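Side-chain contacts in NAD-dependent formate dehydrogenase gamma subunit (Cupriavidus necator, PDB 6VW7), which binds one [2Fe-2S] cluster and probably takes part in electron transfer as the gamma subunit of a cytosolic NAD-dependent formate dehydrogenase: residues 14-19 with 39-44; 23-28 with 54-59; 52-55 with 60-63; 66-69 with 75-78. All blocks are in the same frame, centred on the assembly; numbering follows the deposited sequence. Where two conformers were deposited one is given.

How the contacts relate
The four contacts follow the N-terminal helices 14-24, 31-42, 50-57 and 61-70. Contact 1 joins the first helix to the end of the second, and contact 2, about 15 Å away between centres, joins the end of the first to the third; their segments alternate along the chain. Contact 3 shares A54 and R55 with contact 2, about 9 Å off between centres, and leads into helix 61-70, which contact 4 ties to the loop before strand 82-87. Contacts 1 and 4, with centres about 13 Å apart, meet directly: Q39 with R75, and Y44 with R75, Q76 and P78. All lie within the N-terminal helices and the loop leading to the thioredoxin-like, cluster-binding part, away from the cluster site.

Contact 1 (14-19 with 39-44); sequences ATRIAA and QDTQGY
I17 and Q42 have the closest pair of CA atoms between 14-19 and 39-44, 8.4 Å apart, so two helices face each other here at a distance bridged by side chains alone. The apolar part of the bridge is I17 CG1, which lies 4.1 Å from Q42 CG; the isoleucine is buried and meets the aliphatic base of the glutamine rather than its amide. Beside it, the R16 chain is bent at chi2 and chi3, and its NH2 comes to 3.9 Å from the T41 methyl CG2. The guanidinium meets that methyl obliquely, in a van der Waals touch at an exposed margin.

These two helices, 14-24 and 31-42, are the first two of the N-terminal helical bundle that precedes the thioredoxin-like part in the complex I 24 kDa subunit family. Helix 31-42 stops at this point: G43 takes a positive phi of 100° while its N still bonds to Q39 O.

The Q42 side chain folds at chi2 (-64°), which turns its amide back toward the preceding residue, and NE2 donates to T41 OG1 at 3.0 Å with an N-H...O angle of 155°, the oxygen standing slightly out of the amide plane. That hydroxyl in turn bonds to E37 O one turn earlier, so T41 OG1 has two partners. With both ends bonded, the amide's flip is set: Q42 OE1 accepts from the backbone N of D13, the residue just ahead of helix 14-24, whose OD1 accepts from R16 N.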
loop_
_atom_site.group_PDB
_atom_site.type_symbol
_atom_site.label_atom_id
_atom_site.label_comp_id
_atom_site.label_asym_id
_atom_site.label_seq_id
_atom_site.Cartn_x
_atom_site.Cartn_y
_atom_site.Cartn_z
ATOM N N ALA A 14 2.386 -28.278 20.045
ATOM C CA ALA A 14 3.242 -27.642 21.038
ATOM C C ALA A 14 4.717 -27.879 20.739
ATOM O O ALA A 14 5.533 -26.967 20.896
ATOM C CB ALA A 14 2.885 -28.147 22.438
ATOM N N THR A 15 5.086 -29.098 20.308
ATOM C CA THR A 15 6.496 -29.367 20.020
ATOM C C THR A 15 6.995 -28.519 18.856
ATOM O O THR A 15 8.093 -27.958 18.911
ATOM C CB THR A 15 6.727 -30.861 19.727
ATOM O OG1 THR A 15 6.155 -31.668 20.761
ATOM C CG2 THR A 15 8.209 -31.166 19.663
ATOM N N ARG A 16 6.205 -28.416 17.787
ATOM C CA ARG A 16 6.616 -27.577 16.669
ATOM C C ARG A 16 6.708 -26.110 17.081
ATOM O O ARG A 16 7.591 -25.389 16.599
ATOM C CB ARG A 16 5.657 -27.760 15.485
ATOM C CG ARG A 16 5.844 -29.117 14.763
ATOM C CD ARG A 16 5.905 -28.965 13.230
ATOM N NE ARG A 16 6.131 -27.571 12.829
ATOM C CZ ARG A 16 6.235 -27.161 11.565
ATOM N NH1 ARG A 16 6.143 -28.037 10.568
ATOM N NH2 ARG A 16 6.448 -25.879 11.304
ATOM N N ILE A 17 5.827 -25.656 17.981
ATOM C CA ILE A 17 5.899 -24.269 18.454
ATOM C C ILE A 17 7.231 -24.003 19.148
ATOM O O ILE A 17 7.859 -22.957 18.934
ATOM C CB ILE A 17 4.711 -23.949 19.380
ATOM C CG1 ILE A 17 3.414 -23.854 18.577
ATOM C CG2 ILE A 17 4.948 -22.628 20.138
ATOM C CD1 ILE A 17 2.148 -23.783 19.455
ATOM N N ALA A 18 7.695 -24.953 19.972
ATOM C CA ALA A 18 8.979 -24.779 20.644
ATOM C C ALA A 18 10.121 -24.678 19.636
ATOM O O ALA A 18 11.062 -23.899 19.824
ATOM C CB ALA A 18 9.218 -25.938 21.616
ATOM N N ALA A 19 10.062 -25.468 18.564
ATOM C CA ALA A 19 11.098 -25.404 17.536
ATOM C C ALA A 19 11.031 -24.097 16.763
ATOM O O ALA A 19 12.068 -23.518 16.414
ATOM C CB ALA A 19 10.962 -26.582 16.572
ATOM N N GLN A 39 1.147 -18.615 14.071
ATOM C CA GLN A 39 -0.179 -18.457 13.475
ATOM C C GLN A 39 -0.241 -19.057 12.070
ATOM O O GLN A 39 -1.256 -19.652 11.689
ATOM C CB GLN A 39 -0.584 -16.974 13.448
ATOM C CG GLN A 39 -1.974 -16.721 12.849
ATOM C CD GLN A 39 -2.653 -15.496 13.424
ATOM O OE1 GLN A 39 -2.759 -15.346 14.645
ATOM N NE2 GLN A 39 -3.126 -14.609 12.547
ATOM N N ASP A 40 0.820 -18.877 11.271
ATOM C CA ASP A 40 0.810 -19.398 9.905
ATOM C C ASP A 40 0.736 -20.918 9.888
ATOM O O ASP A 40 0.086 -21.502 9.016
ATOM C CB ASP A 40 2.045 -18.920 9.132
ATOM C CG ASP A 40 1.987 -17.421 8.792
ATOM O OD1 ASP A 40 0.936 -16.794 9.044
ATOM O OD2 ASP A 40 2.997 -16.873 8.293
ATOM N N THR A 41 1.401 -21.581 10.836
ATOM C CA THR A 41 1.454 -23.037 10.816
ATOM C C THR A 41 0.369 -23.698 11.664
ATOM O O THR A 41 -0.113 -24.775 11.298
ATOM C CB THR A 41 2.840 -23.528 11.264
ATOM O OG1 THR A 41 3.128 -23.067 12.590
ATOM C CG2 THR A 41 3.930 -23.025 10.309
ATOM N N GLN A 42 -0.040 -23.086 12.775
ATOM C CA GLN A 42 -1.006 -23.698 13.678
ATOM C C GLN A 42 -2.407 -23.117 13.552
ATOM O O GLN A 42 -3.360 -23.737 14.032
ATOM C CB GLN A 42 -0.541 -23.543 15.131
ATOM C CG GLN A 42 0.942 -23.810 15.318
ATOM C CD GLN A 42 1.295 -25.242 14.991
ATOM O OE1 GLN A 42 0.643 -26.160 15.473
ATOM N NE2 GLN A 42 2.328 -25.443 14.170
ATOM N N GLY A 43 -2.547 -21.939 12.945
ATOM C CA GLY A 43 -3.817 -21.281 12.773
ATOM C C GLY A 43 -4.097 -20.183 13.778
ATOM O O GLY A 43 -4.950 -19.334 13.515
ATOM N N TYR A 44 -3.381 -20.161 14.898
ATOM C CA TYR A 44 -3.600 -19.195 15.970
ATOM C C TYR A 44 -2.402 -19.271 16.902
ATOM O O TYR A 44 -1.539 -20.135 16.754
ATOM C CB TYR A 44 -4.906 -19.479 16.733
ATOM C CG TYR A 44 -4.939 -20.829 17.435
ATOM C CD1 TYR A 44 -5.037 -22.016 16.710
ATOM C CD2 TYR A 44 -4.867 -20.919 18.821
ATOM C CE1 TYR A 44 -5.056 -23.264 17.351
ATOM C CE2 TYR A 44 -4.896 -22.158 19.470
ATOM C CZ TYR A 44 -4.992 -23.326 18.727
ATOM O OH TYR A 44 -5.011 -24.551 19.359
#

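Contact 2 (23-28 with 54-59); sequences ARQDIP and ARALNL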
loop_
_atom_site.group_PDB
_atom_site.type_symbol
_atom_site.label_atom_id
_atom_site.label_comp_id
_atom_site.label_asym_id
_atom_site.label_seq_id
_atom_site.Cartn_x
_atom_site.Cartn_y
_atom_site.Cartn_z
ATOM N N ALA A 23 14.274 -21.647 16.618
ATOM C CA ALA A 23 14.950 -21.257 15.386
ATOM C C ALA A 23 15.048 -19.737 15.252
ATOM O O ALA A 23 15.923 -19.233 14.533
ATOM C CB ALA A 23 14.208 -21.821 14.172
ATOM N N ARG A 24 14.162 -18.998 15.905
ATOM C CA ARG A 24 14.083 -17.551 15.714
ATOM C C ARG A 24 14.600 -16.758 16.903
ATOM O O ARG A 24 14.607 -15.520 16.856
ATOM C CB ARG A 24 12.638 -17.147 15.408
ATOM C CG ARG A 24 12.191 -17.618 14.040
ATOM C CD ARG A 24 10.701 -17.462 13.773
ATOM N NE ARG A 24 10.408 -17.886 12.403
ATOM C CZ ARG A 24 10.390 -19.157 12.013
ATOM N NH1 ARG A 24 10.621 -20.120 12.888
ATOM N NH2 ARG A 24 10.136 -19.464 10.751
ATOM N N GLN A 25 15.062 -17.429 17.952
ATOM C CA GLN A 25 15.185 -16.747 19.232
ATOM C C GLN A 25 16.319 -15.722 19.253
ATOM O O GLN A 25 16.339 -14.860 20.140
ATOM C CB GLN A 25 15.347 -17.786 20.348
ATOM C CG GLN A 25 16.638 -18.533 20.350
ATOM C CD GLN A 25 16.722 -19.432 21.570
ATOM O OE1 GLN A 25 15.793 -20.189 21.844
ATOM N NE2 GLN A 25 17.786 -19.295 22.344
ATOM N N ASP A 26 17.244 -15.773 18.291
ATOM C CA ASP A 26 18.310 -14.782 18.212
ATOM C C ASP A 26 18.097 -13.763 17.093
ATOM O O ASP A 26 19.021 -13.014 16.771
ATOM C CB ASP A 26 19.665 -15.470 18.042
ATOM C CG ASP A 26 20.210 -16.021 19.361
ATOM O OD1 ASP A 26 19.560 -15.814 20.412
ATOM O OD2 ASP A 26 21.284 -16.660 19.347
ATOM N N ILE A 27 16.922 -13.729 16.479
ATOM C CA ILE A 27 16.639 -12.723 15.455
ATOM C C ILE A 27 16.346 -11.391 16.145
ATOM O O ILE A 27 15.609 -11.361 17.141
ATOM C CB ILE A 27 15.482 -13.169 14.552
ATOM C CG1 ILE A 27 15.919 -14.379 13.708
ATOM C CG2 ILE A 27 15.016 -12.037 13.657
ATOM C CD1 ILE A 27 14.908 -14.807 12.724
ATOM N N PRO A 28 16.913 -10.283 15.667
ATOM C CA PRO A 28 16.571 -8.954 16.220
ATOM C C PRO A 28 15.077 -8.680 16.125
ATOM O O PRO A 28 14.490 -8.699 15.037
ATOM C CB PRO A 28 17.370 -7.989 15.333
ATOM C CG PRO A 28 18.499 -8.824 14.749
ATOM C CD PRO A 28 17.949 -10.218 14.613
ATOM N N ALA A 54 8.122 -16.330 25.903
ATOM C CA ALA A 54 8.662 -15.416 26.908
ATOM C C ALA A 54 10.043 -15.856 27.371
ATOM O O ALA A 54 10.984 -15.054 27.396
ATOM C CB ALA A 54 7.704 -15.314 28.095
ATOM N N ARG A 55 10.184 -17.143 27.734
ATOM C CA ARG A 55 11.467 -17.652 28.203
ATOM C C ARG A 55 12.553 -17.504 27.143
ATOM O O ARG A 55 13.685 -17.119 27.456
ATOM C CB ARG A 55 11.326 -19.117 28.629
ATOM C CG ARG A 55 12.638 -19.820 28.882
ATOM C CD ARG A 55 12.434 -21.080 29.721
ATOM N NE ARG A 55 13.613 -21.945 29.696
ATOM C CZ ARG A 55 13.893 -22.859 30.619
ATOM N NH1 ARG A 55 13.081 -23.024 31.657
ATOM N NH2 ARG A 55 14.987 -23.604 30.510
ATOM N N ALA A 56 12.247 -17.846 25.891
ATOM C CA ALA A 56 13.291 -17.832 24.872
ATOM C C ALA A 56 13.765 -16.415 24.549
ATOM O O ALA A 56 14.945 -16.219 24.239
ATOM C CB ALA A 56 12.798 -18.517 23.608
ATOM N N LEU A 57 12.876 -15.428 24.599
ATOM C CA LEU A 57 13.224 -14.046 24.280
ATOM C C LEU A 57 13.568 -13.210 25.511
ATOM O O LEU A 57 13.770 -11.990 25.386
ATOM C CB LEU A 57 12.073 -13.378 23.518
ATOM C CG LEU A 57 11.573 -14.103 22.252
ATOM C CD1 LEU A 57 10.605 -13.182 21.491
ATOM C CD2 LEU A 57 12.709 -14.559 21.336
ATOM N N ASN A 58 13.634 -13.827 26.690
ATOM C CA ASN A 58 13.857 -13.111 27.945
ATOM C C ASN A 58 12.883 -11.940 28.074
ATOM O O ASN A 58 13.259 -10.808 28.386
ATOM C CB ASN A 58 15.315 -12.650 28.070
ATOM C CG ASN A 58 15.662 -12.151 29.479
ATOM O OD1 ASN A 58 15.069 -12.579 30.475
ATOM N ND2 ASN A 58 16.629 -11.241 29.562
ATOM N N LEU A 59 11.612 -12.227 27.818
ATOM C CA LEU A 59 10.527 -11.268 27.983
ATOM C C LEU A 59 9.577 -11.796 29.049
ATOM O O LEU A 59 9.572 -12.989 29.358
ATOM C CB LEU A 59 9.762 -11.047 26.669
ATOM C CG LEU A 59 10.520 -10.469 25.473
ATOM C CD1 LEU A 59 9.637 -10.468 24.254
ATOM C CD2 LEU A 59 10.980 -9.046 25.786
HETATM O O HOH W 1 16.991 -14.659 22.690
#
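Van der Waals packing of the L57 methyl CD2 on the Q25 backbone supplies one part of this surface interface: CD2 of L57 lies 3.8 Å from Q25 O and 3.9 Å from Q25 CA. The side chain of Q25 reaches A56. Its CG sits between the backbone N and the carbonyl carbon (chi1 69°) and the chain is extended beyond it, which brings OE1 to 3.9 Å from the methyl of A56. With that carbon as the neighbour, this is packing and no hydrogen bond.

The polar link is a single water. It donates to Q25 O at 2.6 Å and to A56 O at 3.0 Å, using both of its hydrogens to join two backbone carbonyls that could not bond to each other directly.

Both segments are places where helices of the N-terminal bundle give way to loop. Where helix 14-24 ends, the chain makes a type I beta turn from R24 to I27, and helix 50-57 finishes in a Schellman motif, in which N58 has positive phi, L59 N bonds to A54 O at 2.9 Å and the bond from N58 N to R55 O is weak.

L57 also packs on L31 and I34 of helix 31-42. Separately, P28 O of segment 23-28 accepts a hydrogen bond from R264 of the beta subunit.

Contact 3 (52-55 with 60-63); sequences VIAR and SRAE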
loop_
_atom_site.group_PDB
_atom_site.type_symbol
_atom_site.label_atom_id
_atom_site.label_comp_id
_atom_site.label_asym_id
_atom_site.label_seq_id
_atom_site.Cartn_x
_atom_site.Cartn_y
_atom_site.Cartn_z
ATOM N N VAL A 52 6.574 -20.253 26.527
ATOM C CA VAL A 52 7.705 -20.708 25.727
ATOM C C VAL A 52 8.362 -19.526 25.025
ATOM O O VAL A 52 9.591 -19.376 25.032
ATOM C CB VAL A 52 7.240 -21.775 24.720
ATOM C CG1 VAL A 52 8.392 -22.205 23.809
ATOM C CG2 VAL A 52 6.625 -22.947 25.457
ATOM N N ILE A 53 7.549 -18.672 24.411
ATOM C CA ILE A 53 8.081 -17.482 23.755
ATOM C C ILE A 53 8.787 -16.593 24.773
ATOM O O ILE A 53 9.939 -16.193 24.575
ATOM C CB ILE A 53 6.948 -16.724 23.042
ATOM C CG1 ILE A 53 6.323 -17.598 21.952
ATOM C CG2 ILE A 53 7.434 -15.360 22.522
ATOM C CD1 ILE A 53 4.909 -17.178 21.577
ATOM N N ALA A 54 8.122 -16.330 25.903
ATOM C CA ALA A 54 8.662 -15.416 26.908
ATOM C C ALA A 54 10.043 -15.856 27.371
ATOM O O ALA A 54 10.984 -15.054 27.396
ATOM C CB ALA A 54 7.704 -15.314 28.095
ATOM N N ARG A 55 10.184 -17.143 27.734
ATOM C CA ARG A 55 11.467 -17.652 28.203
ATOM C C ARG A 55 12.553 -17.504 27.143
ATOM O O ARG A 55 13.685 -17.119 27.456
ATOM C CB ARG A 55 11.326 -19.117 28.629
ATOM C CG ARG A 55 12.638 -19.820 28.882
ATOM C CD ARG A 55 12.434 -21.080 29.721
ATOM N NE ARG A 55 13.613 -21.945 29.696
ATOM C CZ ARG A 55 13.893 -22.859 30.619
ATOM N NH1 ARG A 55 13.081 -23.024 31.657
ATOM N NH2 ARG A 55 14.987 -23.604 30.510
ATOM N N SER A 60 8.756 -10.914 29.608
ATOM C CA SER A 60 7.757 -11.417 30.540
ATOM C C SER A 60 6.567 -11.979 29.772
ATOM O O SER A 60 6.323 -11.636 28.612
ATOM C CB SER A 60 7.275 -10.314 31.479
ATOM O OG SER A 60 6.374 -9.479 30.775
ATOM N N ARG A 61 5.810 -12.844 30.441
ATOM C CA ARG A 61 4.608 -13.391 29.819
ATOM C C ARG A 61 3.601 -12.288 29.518
ATOM O O ARG A 61 2.936 -12.311 28.476
ATOM C CB ARG A 61 3.982 -14.465 30.711
ATOM C CG ARG A 61 4.789 -15.769 30.841
ATOM C CD ARG A 61 5.884 -15.665 31.913
ATOM N NE ARG A 61 5.582 -14.628 32.901
ATOM C CZ ARG A 61 6.480 -14.035 33.684
ATOM N NH1 ARG A 61 7.762 -14.363 33.618
ATOM N NH2 ARG A 61 6.089 -13.104 34.538
ATOM N N ALA A 62 3.469 -11.309 30.420
ATOM C CA ALA A 62 2.523 -10.216 30.184
ATOM C C ALA A 62 2.921 -9.397 28.964
ATOM O O ALA A 62 2.067 -8.986 28.168
ATOM C CB ALA A 62 2.433 -9.318 31.421
ATOM N N GLU A 63 4.222 -9.175 28.788
ATOM C CA GLU A 63 4.705 -8.460 27.615
ATOM C C GLU A 63 4.284 -9.170 26.330
ATOM O O GLU A 63 3.733 -8.550 25.409
ATOM C CB GLU A 63 6.226 -8.324 27.709
ATOM C CG GLU A 63 6.926 -7.978 26.418
ATOM C CD GLU A 63 6.729 -6.530 26.029
ATOM O OE1 GLU A 63 6.303 -5.745 26.892
ATOM O OE2 GLU A 63 6.998 -6.175 24.859
#
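Van der Waals packing of the A54 methyl on the S60-R61 peptide joins the side of helix 50-57 to the start of helix 61-70, across a short connection in the N-terminal helical bundle. The evidence is the closeness of the chains: the CA atoms of A54 and R61 are only 5.4 Å apart, with the A54 methyl lying between the chains. Its CB lies 3.9 Å from R61 N and 3.9 Å from S60 C, so it rests against the peptide that enters the new helix, and R61 CG adds a flank at 4.0 Å from the same methyl.

Beyond CG the arginine bends at chi2 (84°) and chi3, and one face of its guanidinium comes over S60 CB, which is offset toward the rim of the group. S60 itself is the N-cap: its OG accepts from E63 N at 2.9 Å with an N-H...O angle of 159°, satisfying a backbone N-H of the first turn that has no helical carbonyl ahead of it.

Around this junction, A54 also meets V64 of helix 61-70, I53 turns its side chain onto L31, I34, L35 and I38 of helix 31-42, and E63 packs on R285 of the beta subunit.

Contact 4 (66-69 with 75-78); sequences GVIT and RQQP
I68 and Q76 meet through the branch methyl of one and the aliphatic part of the other, their side chains crossing obliquely. With I68 chi1 at -65°, CG2 stands opposite the backbone N, and it reaches Q76 CG at 3.5 Å and Q76 CD at 3.6 Å, a snug fit. The amide oxygen Q76 OE1 is 3.8 Å from the same methyl, so a single carbon of the isoleucine touches CG, CD and OE1 of the glutamine.

Q76 can lie against the helix in this way because its chain is extended past CG (chi2 175°), carrying the amide from the loop to the helix although the CA atoms of I68 and R75, the closest pair, are 7.7 Å apart. The nitrogen end of the amide approaches T69: NE2 stops 4.2 Å from T69 OG1, too far for a bond, and that hydroxyl bonds instead to H65 O in the preceding helical turn.

Buried I68 also touches L35 of helix 31-42 and the loop residue I45, whose backbone bonds to that of R75, while R75 N also donates to Q39 OE1 of helix 31-42; the contact thus lies where helix 61-70 hands over to the loop that leads into strand 82-87 of the sheet.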
loop_
_atom_site.group_PDB
_atom_site.type_symbol
_atom_site.label_atom_id
_atom_site.label_comp_id
_atom_site.label_asym_id
_atom_site.label_seq_id
_atom_site.Cartn_x
_atom_site.Cartn_y
_atom_site.Cartn_z
ATOM N N GLY A 66 0.621 -8.962 25.764
ATOM C CA GLY A 66 0.225 -7.620 25.357
ATOM C C GLY A 66 0.471 -7.365 23.880
ATOM O O GLY A 66 -0.303 -6.661 23.221
ATOM N N VAL A 67 1.547 -7.934 23.335
ATOM C CA VAL A 67 1.794 -7.821 21.900
ATOM C C VAL A 67 0.722 -8.572 21.115
ATOM O O VAL A 67 0.141 -8.038 20.162
ATOM C CB VAL A 67 3.213 -8.322 21.570
ATOM C CG1 VAL A 67 3.413 -8.515 20.045
ATOM C CG2 VAL A 67 4.255 -7.357 22.166
ATOM N N ILE A 68 0.427 -9.813 21.520
ATOM C CA ILE A 68 -0.598 -10.599 20.837
ATOM C C ILE A 68 -1.921 -9.849 20.831
ATOM O O ILE A 68 -2.617 -9.785 19.808
ATOM C CB ILE A 68 -0.741 -11.984 21.499
ATOM C CG1 ILE A 68 0.537 -12.807 21.324
ATOM C CG2 ILE A 68 -1.923 -12.728 20.914
ATOM C CD1 ILE A 68 0.602 -14.042 22.246
ATOM N N THR A 69 -2.277 -9.247 21.971
ATOM C CA THR A 69 -3.536 -8.525 22.097
ATOM C C THR A 69 -3.544 -7.225 21.295
ATOM O O THR A 69 -4.592 -6.830 20.770
ATOM C CB THR A 69 -3.808 -8.248 23.581
ATOM O OG1 THR A 69 -4.087 -9.489 24.243
ATOM C CG2 THR A 69 -4.981 -7.313 23.765
ATOM N N ARG A 75 -4.665 -14.003 16.127
ATOM C CA ARG A 75 -5.807 -14.569 16.825
ATOM C C ARG A 75 -5.330 -15.601 17.833
ATOM O O ARG A 75 -4.326 -16.285 17.618
ATOM C CB ARG A 75 -6.840 -15.177 15.862
ATOM C CG ARG A 75 -6.303 -16.053 14.757
ATOM C CD ARG A 75 -7.433 -16.453 13.801
ATOM N NE ARG A 75 -7.919 -15.328 13.006
ATOM C CZ ARG A 75 -9.114 -14.754 13.142
ATOM N NH1 ARG A 75 -9.979 -15.198 14.046
ATOM N NH2 ARG A 75 -9.448 -13.737 12.365
ATOM N N GLN A 76 -6.040 -15.670 18.955
ATOM C CA GLN A 76 -5.706 -16.576 20.045
ATOM C C GLN A 76 -6.586 -17.817 20.081
ATOM O O GLN A 76 -6.431 -18.640 20.983
ATOM C CB GLN A 76 -5.780 -15.832 21.382
ATOM C CG GLN A 76 -4.680 -14.802 21.522
ATOM C CD GLN A 76 -4.785 -13.971 22.785
ATOM O OE1 GLN A 76 -4.006 -14.150 23.726
ATOM N NE2 GLN A 76 -5.739 -13.036 22.805
ATOM N N GLN A 77 -7.520 -17.955 19.149
ATOM C CA GLN A 77 -8.355 -19.137 19.017
ATOM C C GLN A 77 -8.524 -19.426 17.535
ATOM O O GLN A 77 -8.483 -18.501 16.719
ATOM C CB GLN A 77 -9.731 -18.936 19.676
ATOM N N PRO A 78 -8.731 -20.686 17.155
ATOM C CA PRO A 78 -8.839 -21.006 15.726
ATOM C C PRO A 78 -9.984 -20.249 15.066
ATOM O O PRO A 78 -11.010 -19.964 15.685
ATOM C CB PRO A 78 -9.097 -22.518 15.718
ATOM C CG PRO A 78 -8.583 -22.997 17.033
ATOM C CD PRO A 78 -8.826 -21.886 18.003
#